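Local coordinates for uncharacterized protein (Legionella longbeachae NSW150, PDB 4JZA) that is a phosphoinositide phosphatase that probably removes the 3-phosphate from phosphatidylinositol 3-phosphate and may so alter lipid metabolism in the host cell, at residues A[112-117]-A[123-128]; A[56-61]-A[322-327]; A[104-109]-A[654-659]; A[179-184]-A[307-312]. One frame throughout, in Å; residues are numbered along the deposited sequence.

How the contacts relate
Contacts 1 and 3 lie on the same helix, 95-116, and are buried: contact 1 joins it to the next helix in sequence, contact 3 to a loop more than 500 residues further on. Contact 2 brings helix 41-62, a neighbour of helix 95-116, to helix 315-325; it is partly buried, and an aromatic pair with an imidazole at its margin replaces the mainly aliphatic packing of contact 1. Contact 4 is again buried, an isoleucine set among aromatic rings, and its centre is about 17 Å from that of contact 2. Those two touch through Leu325 O and Lys182 NZ, a probable hydrogen bond, whereas contacts 3 and 4 are well separated.

Contact 1 (A[112-117]-A[123-128]); sequences LIALNW and KEAVEL
Ile113 and Ala114 on helix 95-116 meet Ala125 and Leu128 on helix 122-140 at the corner where two consecutive helices, joined by a short connection, cross steeply. The short segments make an angle of 110° between their chain directions, and their axes come within 8.6 Å. The aliphatic contacts are centred on small residues. Ala114 and Ala125, with a single methyl each, let the backbones come close, their CA atoms 5.2 Å apart and their CB methyls 4.0 Å apart. The branched Ile113 packs beside them: its CG2 methyl lies 3.7 Å from Ala125 CB and 3.9 Å from Leu128 CD1. With chi1 at -68°, that methyl stands anti to the backbone N and is directed at the second helix, while CG1 takes the other branch and leaves the methyl to bridge alanine and leucine. Aromatic packing adds a looser border. Trp117 CG approaches Leu128 CD1 obliquely at 4.4 Å, and one indole face carries Asn116 OD1, 3.6 Å above its plane and displaced toward the rim. Beyond the two helices, the indole runs almost parallel to the ring of Tyr63 and meets Phe65 edge-to-face, so it belongs to a larger aromatic cluster. Charged groups are kept off the joint. Lys123 and Glu127, one helical turn apart, suit the more exposed flank of the second helix, where Lys123 NZ forms a salt bridge with Glu127 OE2 at 2.8 Å, its hydrogen-bond geometry weak.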
# COMPACT_ATOMS: atom_id res chain seq x y z
N LEU A 112 -17.70 3.13 6.09
CA LEU A 112 -17.62 3.36 7.52
C LEU A 112 -16.45 4.28 7.88
O LEU A 112 -16.58 5.15 8.73
CB LEU A 112 -17.48 2.03 8.24
CG LEU A 112 -17.34 2.17 9.72
CD1 LEU A 112 -18.57 2.91 10.19
CD2 LEU A 112 -17.30 0.83 10.37
N ILE A 113 -15.31 4.08 7.22
CA ILE A 113 -14.17 4.97 7.38
C ILE A 113 -14.45 6.38 6.87
O ILE A 113 -14.18 7.35 7.55
CB ILE A 113 -12.93 4.39 6.71
CG1 ILE A 113 -12.49 3.14 7.47
CG2 ILE A 113 -11.79 5.40 6.65
CD1 ILE A 113 -11.56 2.26 6.67
N ALA A 114 -15.05 6.52 5.70
CA ALA A 114 -15.32 7.87 5.21
C ALA A 114 -16.25 8.63 6.15
O ALA A 114 -16.09 9.84 6.35
CB ALA A 114 -15.92 7.81 3.83
N LEU A 115 -17.27 7.93 6.67
CA LEU A 115 -18.20 8.44 7.68
C LEU A 115 -17.51 8.81 8.99
O LEU A 115 -17.53 9.96 9.38
CB LEU A 115 -19.25 7.40 8.03
CG LEU A 115 -20.21 7.82 9.16
CD1 LEU A 115 -20.93 9.10 8.79
CD2 LEU A 115 -21.21 6.72 9.46
N ASN A 116 -16.94 7.84 9.69
CA ASN A 116 -16.33 8.16 10.98
C ASN A 116 -15.11 9.13 10.93
O ASN A 116 -14.87 9.89 11.86
CB ASN A 116 -15.97 6.90 11.75
CG ASN A 116 -15.46 7.19 13.17
OD1 ASN A 116 -14.28 6.99 13.50
ND2 ASN A 116 -16.37 7.68 14.02
N TRP A 117 -14.35 9.13 9.85
CA TRP A 117 -13.18 10.03 9.77
C TRP A 117 -13.51 11.29 8.98
O TRP A 117 -12.67 12.18 8.85
CB TRP A 117 -11.95 9.30 9.17
CG TRP A 117 -11.12 8.58 10.21
CD1 TRP A 117 -10.02 9.07 10.87
CD2 TRP A 117 -11.35 7.27 10.73
NE1 TRP A 117 -9.56 8.13 11.77
CE2 TRP A 117 -10.38 7.03 11.72
CE3 TRP A 117 -12.30 6.29 10.48
CZ2 TRP A 117 -10.29 5.83 12.41
CZ3 TRP A 117 -12.25 5.13 11.18
CH2 TRP A 117 -11.23 4.89 12.14
N LYS A 123 -11.83 8.30 -1.78
CA LYS A 123 -10.49 7.76 -2.02
C LYS A 123 -9.51 7.91 -0.84
O LYS A 123 -8.51 7.18 -0.73
CB LYS A 123 -9.89 8.35 -3.31
CG LYS A 123 -9.12 9.64 -3.12
CD LYS A 123 -8.87 10.34 -4.46
CE LYS A 123 -7.79 9.68 -5.31
NZ LYS A 123 -6.52 9.47 -4.54
N GLU A 124 -9.75 8.89 0.03
CA GLU A 124 -8.90 9.04 1.21
C GLU A 124 -9.24 7.94 2.17
O GLU A 124 -8.39 7.49 2.91
CB GLU A 124 -9.09 10.35 1.95
CG GLU A 124 -8.99 11.65 1.17
CD GLU A 124 -9.66 12.79 1.98
OE1 GLU A 124 -9.66 12.67 3.25
OE2 GLU A 124 -10.22 13.75 1.39
N ALA A 125 -10.48 7.51 2.17
CA ALA A 125 -10.85 6.41 3.01
C ALA A 125 -10.20 5.13 2.52
O ALA A 125 -9.86 4.26 3.31
CB ALA A 125 -12.34 6.23 3.05
N VAL A 126 -10.03 5.03 1.21
CA VAL A 126 -9.41 3.87 0.63
C VAL A 126 -7.97 3.84 1.08
O VAL A 126 -7.49 2.83 1.56
CB VAL A 126 -9.58 3.91 -0.90
CG1 VAL A 126 -8.54 3.04 -1.59
CG2 VAL A 126 -11.01 3.48 -1.26
N GLU A 127 -7.29 4.98 0.96
CA GLU A 127 -5.88 5.05 1.29
C GLU A 127 -5.63 4.83 2.76
O GLU A 127 -4.61 4.27 3.15
CB GLU A 127 -5.30 6.37 0.83
CG GLU A 127 -5.33 6.48 -0.68
CD GLU A 127 -5.22 7.91 -1.23
OE1 GLU A 127 -5.17 8.88 -0.43
OE2 GLU A 127 -5.18 8.05 -2.49
N LEU A 128 -6.55 5.27 3.60
CA LEU A 128 -6.41 5.01 5.04
C LEU A 128 -6.38 3.51 5.38
O LEU A 128 -5.46 3.04 6.07
CB LEU A 128 -7.51 5.66 5.84
CG LEU A 128 -7.39 7.15 6.04
CD1 LEU A 128 -8.66 7.67 6.70
CD2 LEU A 128 -6.19 7.53 6.87

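Contact 2 (A[56-61]-A[322-327]); sequences FYFLID and EHVLKG
Phe58 of helix 41-62 and His323 of helix 315-325 form a T-shaped aromatic pair, the imidazole edge turned to the face of the phenyl ring. The planes stand at 86°, and the ring centroids are 5.2 Å apart. Both side chains extend anti to their backbone N atoms (chi1 -172° for Phe58, -174° for His323), and the two run past each other in opposite directions. The leading atom of the imidazole is His323 CD2, 3.7 Å from Phe58 CE2. Val324 meets the same phenyl ring differently: its CG2 methyl sits at the ring edge, close to the plane and 3.8 Å from Phe58 CZ, with the two side chains roughly at right angles. Valine suits this place because its branch, close to the backbone, sets CG2 directly against the ring edge. At the CE1 end of the imidazole, Asp61 contributes CB, 3.9 Å from His323 CE1, together with its backbone O. Its OD1 is in a salt bridge with Lys78 of helix 74-87. Further in, Phe58 rests on Ala132, Tyr135 and Ala136 of helix 122-140, which makes it the hydrophobic bridge of the group. No hydrogen bond spans the contact, so its cohesion comes from aromatic and apolar packing; Asp61 OD2, at 5.1 Å from His323 NE2, would at most favour a positive imidazole through space without pairing with it.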
# COMPACT_ATOMS: atom_id res chain seq x y z
N PHE A 56 -8.57 -2.45 9.70
CA PHE A 56 -9.49 -1.50 10.33
C PHE A 56 -9.12 -1.28 11.80
O PHE A 56 -9.08 -0.13 12.24
CB PHE A 56 -10.96 -1.92 10.26
CG PHE A 56 -11.90 -0.92 10.87
CD1 PHE A 56 -11.48 0.17 11.51
CD2 PHE A 56 -13.20 -1.07 10.73
CE1 PHE A 56 -12.35 1.08 12.07
CE2 PHE A 56 -14.08 -0.14 11.25
CZ PHE A 56 -13.65 0.92 11.93
N TYR A 57 -8.86 -2.36 12.53
CA TYR A 57 -8.47 -2.26 13.91
C TYR A 57 -7.19 -1.46 14.07
O TYR A 57 -7.11 -0.60 14.94
CB TYR A 57 -8.32 -3.62 14.58
CG TYR A 57 -9.63 -4.16 15.07
CD1 TYR A 57 -10.63 -4.51 14.18
CD2 TYR A 57 -9.88 -4.29 16.43
CE1 TYR A 57 -11.84 -5.01 14.62
CE2 TYR A 57 -11.10 -4.79 16.89
CZ TYR A 57 -12.07 -5.16 15.98
OH TYR A 57 -13.29 -5.68 16.41
N PHE A 58 -6.19 -1.69 13.22
CA PHE A 58 -5.00 -0.87 13.33
C PHE A 58 -5.35 0.60 13.20
O PHE A 58 -4.80 1.47 13.89
CB PHE A 58 -4.03 -1.23 12.23
CG PHE A 58 -2.70 -0.57 12.38
CD1 PHE A 58 -2.47 0.66 11.83
CD2 PHE A 58 -1.68 -1.21 13.05
CE1 PHE A 58 -1.28 1.27 11.97
CE2 PHE A 58 -0.45 -0.61 13.19
CZ PHE A 58 -0.26 0.63 12.64
N LEU A 59 -6.24 0.89 12.27
CA LEU A 59 -6.59 2.26 11.91
C LEU A 59 -7.22 2.95 13.09
O LEU A 59 -6.87 4.08 13.44
CB LEU A 59 -7.53 2.24 10.70
CG LEU A 59 -8.07 3.57 10.22
CD1 LEU A 59 -7.00 4.55 9.79
CD2 LEU A 59 -9.06 3.30 9.10
N ILE A 60 -8.16 2.25 13.72
CA ILE A 60 -8.95 2.87 14.77
C ILE A 60 -8.14 3.05 16.05
O ILE A 60 -8.33 4.03 16.77
CB ILE A 60 -10.30 2.15 14.99
CG1 ILE A 60 -11.27 3.06 15.75
CG2 ILE A 60 -10.11 0.83 15.71
CD1 ILE A 60 -12.73 2.68 15.56
N ASP A 61 -7.23 2.12 16.31
CA ASP A 61 -6.33 2.23 17.45
C ASP A 61 -5.22 3.29 17.18
O ASP A 61 -4.71 3.87 18.09
CB ASP A 61 -5.71 0.85 17.79
CG ASP A 61 -6.76 -0.18 18.31
OD1 ASP A 61 -7.89 0.22 18.64
OD2 ASP A 61 -6.45 -1.38 18.38
N GLU A 322 4.01 5.94 14.46
CA GLU A 322 3.94 6.13 15.89
C GLU A 322 3.34 4.90 16.57
O GLU A 322 3.86 4.42 17.56
CB GLU A 322 3.13 7.38 16.23
CG GLU A 322 2.67 7.50 17.69
CD GLU A 322 1.79 8.73 17.96
OE1 GLU A 322 1.26 8.87 19.08
OE2 GLU A 322 1.62 9.57 17.06
N HIS A 323 2.27 4.36 16.03
CA HIS A 323 1.58 3.31 16.75
C HIS A 323 2.38 2.01 16.80
O HIS A 323 2.26 1.26 17.76
CB HIS A 323 0.25 3.05 16.09
CG HIS A 323 -0.59 2.07 16.84
ND1 HIS A 323 -1.24 2.40 18.02
CD2 HIS A 323 -0.93 0.79 16.57
CE1 HIS A 323 -1.94 1.36 18.44
NE2 HIS A 323 -1.78 0.37 17.58
N VAL A 324 3.15 1.74 15.77
CA VAL A 324 4.03 0.57 15.72
C VAL A 324 5.23 0.77 16.59
O VAL A 324 5.61 -0.18 17.26
CB VAL A 324 4.54 0.28 14.30
CG1 VAL A 324 5.59 -0.79 14.30
CG2 VAL A 324 3.41 -0.21 13.42
N LEU A 325 5.84 1.98 16.57
CA LEU A 325 7.04 2.30 17.36
C LEU A 325 6.72 2.23 18.82
O LEU A 325 7.52 1.84 19.66
CB LEU A 325 7.60 3.67 17.03
CG LEU A 325 8.42 3.77 15.74
CD1 LEU A 325 8.81 5.21 15.43
CD2 LEU A 325 9.68 2.98 15.85
N LYS A 326 5.54 2.69 19.14
CA LYS A 326 5.08 2.76 20.52
C LYS A 326 4.94 1.32 21.13
O LYS A 326 4.93 1.14 22.34
CB LYS A 326 3.77 3.54 20.55
CG LYS A 326 3.50 4.38 21.77
CD LYS A 326 2.14 5.06 21.65
CE LYS A 326 2.28 6.49 21.15
NZ LYS A 326 0.99 7.22 21.33
N GLY A 327 4.88 0.30 20.29
CA GLY A 327 4.66 -1.03 20.81
C GLY A 327 5.92 -1.89 20.93
O GLY A 327 5.84 -3.09 21.10

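Contact 3 (A[104-109]-A[654-659]); sequences RFTAKL and NEVKNI
This is a small, buried, apolar contact in which Thr106, midway along helix 95-116, is met by Val656 and Ile659 from the loop that follows helix 643-652. About 545 residues separate the segments in sequence. Thr106 does all the work on its side, and its two branches take different partners. The CG2 methyl, placed anti to the backbone N by a chi1 of -53°, lies 3.8 Å from Val656 CG1. The hydroxyl branch faces Ile659, with Thr106 OG1 4.0 Å from CD1 of that isoleucine. A hydroxyl against methyl groups needs a polar partner in such a setting, and it has one inside its own helix: OG1 is hydrogen-bonded to Leu102 O, one turn earlier. Threonine therefore fits here, since it offers a methyl for packing while its hydroxyl is satisfied by that carbonyl. Val656 and Ile659, three residues apart, present their short branched chains on one side of the loop. Around the contact, Leu52 of helix 41-62 touches both Thr106 and Val656, Ile659 continues along helix 95-116 onto Leu102 and Glu103, and Asn130 of helix 122-140 bonds Val656 N, so the loop is packed against three N-terminal helices.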
# COMPACT_ATOMS: atom_id res chain seq x y z
N ARG A 104 -17.85 -6.45 -1.63
CA ARG A 104 -18.91 -5.97 -0.78
C ARG A 104 -18.41 -5.65 0.62
O ARG A 104 -18.79 -4.64 1.17
CB ARG A 104 -20.01 -7.02 -0.63
CG ARG A 104 -21.03 -7.09 -1.76
CD ARG A 104 -22.24 -7.97 -1.38
NE ARG A 104 -23.19 -8.07 -2.50
CZ ARG A 104 -23.40 -9.15 -3.25
NH1 ARG A 104 -22.72 -10.28 -3.03
NH2 ARG A 104 -24.30 -9.11 -4.23
N PHE A 105 -17.61 -6.54 1.18
CA PHE A 105 -17.08 -6.38 2.54
C PHE A 105 -16.14 -5.18 2.59
O PHE A 105 -16.18 -4.37 3.54
CB PHE A 105 -16.39 -7.68 2.99
CG PHE A 105 -15.55 -7.52 4.22
CD1 PHE A 105 -16.10 -7.66 5.48
CD2 PHE A 105 -14.18 -7.20 4.12
CE1 PHE A 105 -15.32 -7.49 6.61
CE2 PHE A 105 -13.40 -7.01 5.24
CZ PHE A 105 -13.97 -7.14 6.49
N THR A 106 -15.34 -5.03 1.56
CA THR A 106 -14.38 -3.97 1.56
C THR A 106 -15.11 -2.60 1.49
O THR A 106 -14.82 -1.67 2.24
CB THR A 106 -13.35 -4.19 0.40
OG1 THR A 106 -12.78 -5.52 0.47
CG2 THR A 106 -12.23 -3.18 0.49
N ALA A 107 -16.08 -2.49 0.58
CA ALA A 107 -16.88 -1.25 0.44
C ALA A 107 -17.56 -0.85 1.73
O ALA A 107 -17.63 0.32 2.03
CB ALA A 107 -17.93 -1.41 -0.63
N LYS A 108 -18.05 -1.83 2.50
CA LYS A 108 -18.57 -1.55 3.81
C LYS A 108 -17.57 -0.89 4.70
O LYS A 108 -17.93 0.03 5.38
CB LYS A 108 -19.09 -2.80 4.48
CG LYS A 108 -20.48 -3.18 3.98
CD LYS A 108 -20.97 -4.34 4.81
CE LYS A 108 -22.26 -4.94 4.29
NZ LYS A 108 -22.33 -6.39 4.63
N LEU A 109 -16.32 -1.33 4.71
CA LEU A 109 -15.31 -0.72 5.58
C LEU A 109 -14.95 0.66 5.14
O LEU A 109 -14.78 1.56 5.97
CB LEU A 109 -14.02 -1.52 5.64
CG LEU A 109 -14.10 -2.97 6.13
CD1 LEU A 109 -12.69 -3.45 6.37
CD2 LEU A 109 -14.88 -3.20 7.38
N ASN A 654 -4.05 -6.71 -4.01
CA ASN A 654 -3.18 -6.30 -2.96
C ASN A 654 -3.42 -4.85 -2.62
O ASN A 654 -3.29 -4.47 -1.46
CB ASN A 654 -1.74 -6.48 -3.34
CG ASN A 654 -1.35 -5.58 -4.47
OD1 ASN A 654 -2.08 -5.45 -5.43
ND2 ASN A 654 -0.23 -4.97 -4.37
N GLU A 655 -3.76 -4.05 -3.62
CA GLU A 655 -4.08 -2.60 -3.42
C GLU A 655 -5.64 -2.51 -3.17
O GLU A 655 -6.43 -3.03 -3.96
CB GLU A 655 -3.61 -1.77 -4.64
CG GLU A 655 -2.15 -1.27 -4.68
CD GLU A 655 -1.94 0.02 -3.85
OE1 GLU A 655 -0.94 0.72 -3.98
OE2 GLU A 655 -2.76 0.39 -3.01
N VAL A 656 -6.09 -1.92 -2.05
CA VAL A 656 -7.53 -1.82 -1.76
C VAL A 656 -8.29 -1.16 -2.92
O VAL A 656 -9.36 -1.61 -3.32
CB VAL A 656 -7.80 -1.07 -0.46
CG1 VAL A 656 -9.25 -0.96 -0.13
CG2 VAL A 656 -7.18 -1.81 0.69
N LYS A 657 -7.71 -0.11 -3.51
CA LYS A 657 -8.38 0.57 -4.60
C LYS A 657 -8.59 -0.36 -5.77
O LYS A 657 -9.52 -0.16 -6.50
CB LYS A 657 -7.65 1.81 -5.07
CG LYS A 657 -6.30 1.60 -5.69
CD LYS A 657 -5.69 2.98 -5.95
CE LYS A 657 -4.77 3.07 -7.17
NZ LYS A 657 -3.38 2.62 -6.90
N ASN A 658 -7.76 -1.37 -5.94
CA ASN A 658 -7.93 -2.25 -7.08
C ASN A 658 -8.81 -3.44 -6.80
O ASN A 658 -9.00 -4.28 -7.68
CB ASN A 658 -6.62 -2.72 -7.65
CG ASN A 658 -5.79 -1.59 -8.19
OD1 ASN A 658 -6.26 -0.52 -8.56
ND2 ASN A 658 -4.55 -1.81 -8.20
N ILE A 659 -9.35 -3.53 -5.61
CA ILE A 659 -10.35 -4.53 -5.36
C ILE A 659 -11.55 -4.17 -6.25
O ILE A 659 -12.24 -5.05 -6.76
CB ILE A 659 -10.61 -4.61 -3.84
CG1 ILE A 659 -9.33 -5.12 -3.18
CG2 ILE A 659 -11.81 -5.49 -3.49
CD1 ILE A 659 -9.52 -5.77 -1.82

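Contact 4 (A[179-184]-A[307-312]); sequences TLIKAK and PQWYWV
The Tyr310 ring receives Ile181 over one face, while the Trp309 indole, on the same short helix, is approached obliquely by the tip of that isoleucine. Over the phenol, Ile181 CG1 sits 4.2 Å from the ring centroid and only 12° off the normal, a CH-pi contact placed nearly at the centre. Ile181 CD1 reaches on past it, 3.7 Å from Tyr310 CD1 and 4.0 Å from Trp309 CH2, and Ile181 CG2 lies 4.0 Å from Tyr310 CE1 on the hydroxyl side. An isoleucine suits this spot because, with CG1 over the centre, its CD1 and CG2 methyls flank it along the CD1-CE1 side of the ring. One face of the indole is lined by Pro307 CG, 3.5 Å above the plane, and by Tyr310 CB, both toward the rim. The tyrosine reaches helix 172-183 through a chi1 of 175°, which carries its ring anti to the backbone N; Trp309 instead has chi1 at 68°, folding the indole back beside Pro307. The polar ends are satisfied nearby: Tyr310 OH bonds Pro187 O and Trp309 NE1 bonds Glu177 OE1, so the phenol oxygen and the indole N-H are both paired, and each ring has one face packed. Helix 308-311 packs against helix 172-183, and Tyr310 also touches Gln318 and Leu321 of helix 315-325, while Trp309 touches Val390 and Arg393 of helix 388-402.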
# COMPACT_ATOMS: atom_id res chain seq x y z
N THR A 179 14.62 6.17 16.89
CA THR A 179 14.80 6.47 18.30
C THR A 179 14.53 7.94 18.60
O THR A 179 13.85 8.23 19.57
CB THR A 179 16.23 6.05 18.70
OG1 THR A 179 16.37 4.63 18.53
CG2 THR A 179 16.54 6.45 20.17
N LEU A 180 15.06 8.86 17.79
CA LEU A 180 14.76 10.27 17.96
C LEU A 180 13.24 10.57 17.86
O LEU A 180 12.67 11.34 18.65
CB LEU A 180 15.49 11.11 16.91
CG LEU A 180 16.98 11.36 17.12
CD1 LEU A 180 17.59 12.03 15.89
CD2 LEU A 180 17.20 12.22 18.36
N ILE A 181 12.59 9.99 16.85
CA ILE A 181 11.16 10.18 16.65
C ILE A 181 10.39 9.85 17.96
O ILE A 181 9.58 10.64 18.41
CB ILE A 181 10.66 9.39 15.41
CG1 ILE A 181 11.21 10.00 14.13
CG2 ILE A 181 9.14 9.40 15.31
CD1 ILE A 181 11.24 9.06 12.95
N LYS A 182 10.68 8.71 18.59
CA LYS A 182 10.03 8.39 19.84
C LYS A 182 10.42 9.34 20.94
O LYS A 182 9.60 9.73 21.78
CB LYS A 182 10.44 7.05 20.37
CG LYS A 182 10.14 5.90 19.46
CD LYS A 182 10.44 4.60 20.18
CE LYS A 182 9.42 4.27 21.26
NZ LYS A 182 9.61 2.88 21.75
N ALA A 183 11.68 9.71 20.99
CA ALA A 183 12.10 10.53 22.12
C ALA A 183 11.44 11.91 22.05
O ALA A 183 11.24 12.53 23.11
CB ALA A 183 13.61 10.61 22.20
N LYS A 184 11.10 12.37 20.83
CA LYS A 184 10.42 13.65 20.65
C LYS A 184 8.93 13.52 20.66
O LYS A 184 8.20 14.48 20.38
CB LYS A 184 10.95 14.38 19.40
CG LYS A 184 12.45 14.62 19.53
CD LYS A 184 13.04 15.54 18.50
CE LYS A 184 14.57 15.54 18.65
NZ LYS A 184 15.06 16.56 19.64
N PRO A 307 14.75 13.75 10.62
CA PRO A 307 15.11 13.67 9.21
C PRO A 307 14.01 14.06 8.24
O PRO A 307 12.83 13.85 8.51
CB PRO A 307 15.44 12.22 9.04
CG PRO A 307 14.59 11.53 10.07
CD PRO A 307 14.56 12.43 11.24
N GLN A 308 14.43 14.62 7.11
CA GLN A 308 13.52 15.14 6.09
C GLN A 308 12.59 14.06 5.52
O GLN A 308 11.44 14.34 5.23
CB GLN A 308 14.36 15.80 5.01
CG GLN A 308 13.60 16.60 3.98
CD GLN A 308 14.54 17.15 2.90
OE1 GLN A 308 15.65 16.64 2.70
NE2 GLN A 308 14.09 18.18 2.19
N TRP A 309 13.03 12.82 5.41
CA TRP A 309 12.12 11.77 5.00
C TRP A 309 10.92 11.64 5.93
O TRP A 309 9.85 11.26 5.49
CB TRP A 309 12.81 10.42 4.85
CG TRP A 309 13.31 9.77 6.08
CD1 TRP A 309 14.60 9.64 6.43
CD2 TRP A 309 12.55 9.09 7.06
NE1 TRP A 309 14.70 8.92 7.59
CE2 TRP A 309 13.44 8.59 8.00
CE3 TRP A 309 11.18 8.84 7.23
CZ2 TRP A 309 13.01 7.85 9.14
CZ3 TRP A 309 10.76 8.10 8.37
CH2 TRP A 309 11.67 7.62 9.28
N TYR A 310 11.08 11.95 7.21
CA TYR A 310 10.00 11.81 8.16
C TYR A 310 8.98 12.90 7.89
O TYR A 310 7.78 12.62 7.84
CB TYR A 310 10.51 11.92 9.59
CG TYR A 310 9.45 11.90 10.60
CD1 TYR A 310 8.73 10.74 10.84
CD2 TYR A 310 9.13 13.04 11.33
CE1 TYR A 310 7.71 10.71 11.78
CE2 TYR A 310 8.10 13.02 12.27
CZ TYR A 310 7.39 11.85 12.50
OH TYR A 310 6.35 11.78 13.43
N TRP A 311 9.45 14.12 7.67
CA TRP A 311 8.53 15.27 7.55
C TRP A 311 7.62 15.24 6.30
O TRP A 311 6.58 15.86 6.28
CB TRP A 311 9.29 16.61 7.60
CG TRP A 311 10.03 16.89 8.91
CD1 TRP A 311 11.35 17.06 9.05
CD2 TRP A 311 9.46 17.02 10.22
NE1 TRP A 311 11.66 17.27 10.37
CE2 TRP A 311 10.51 17.26 11.10
CE3 TRP A 311 8.16 16.97 10.73
CZ2 TRP A 311 10.31 17.44 12.46
CZ3 TRP A 311 7.97 17.16 12.09
CH2 TRP A 311 9.03 17.41 12.92
N VAL A 312 8.03 14.55 5.25
CA VAL A 312 7.17 14.44 4.07
C VAL A 312 6.06 13.37 4.22
O VAL A 312 5.08 13.33 3.44
CB VAL A 312 8.01 14.20 2.80
CG1 VAL A 312 8.98 15.35 2.60
CG2 VAL A 312 8.76 12.89 2.86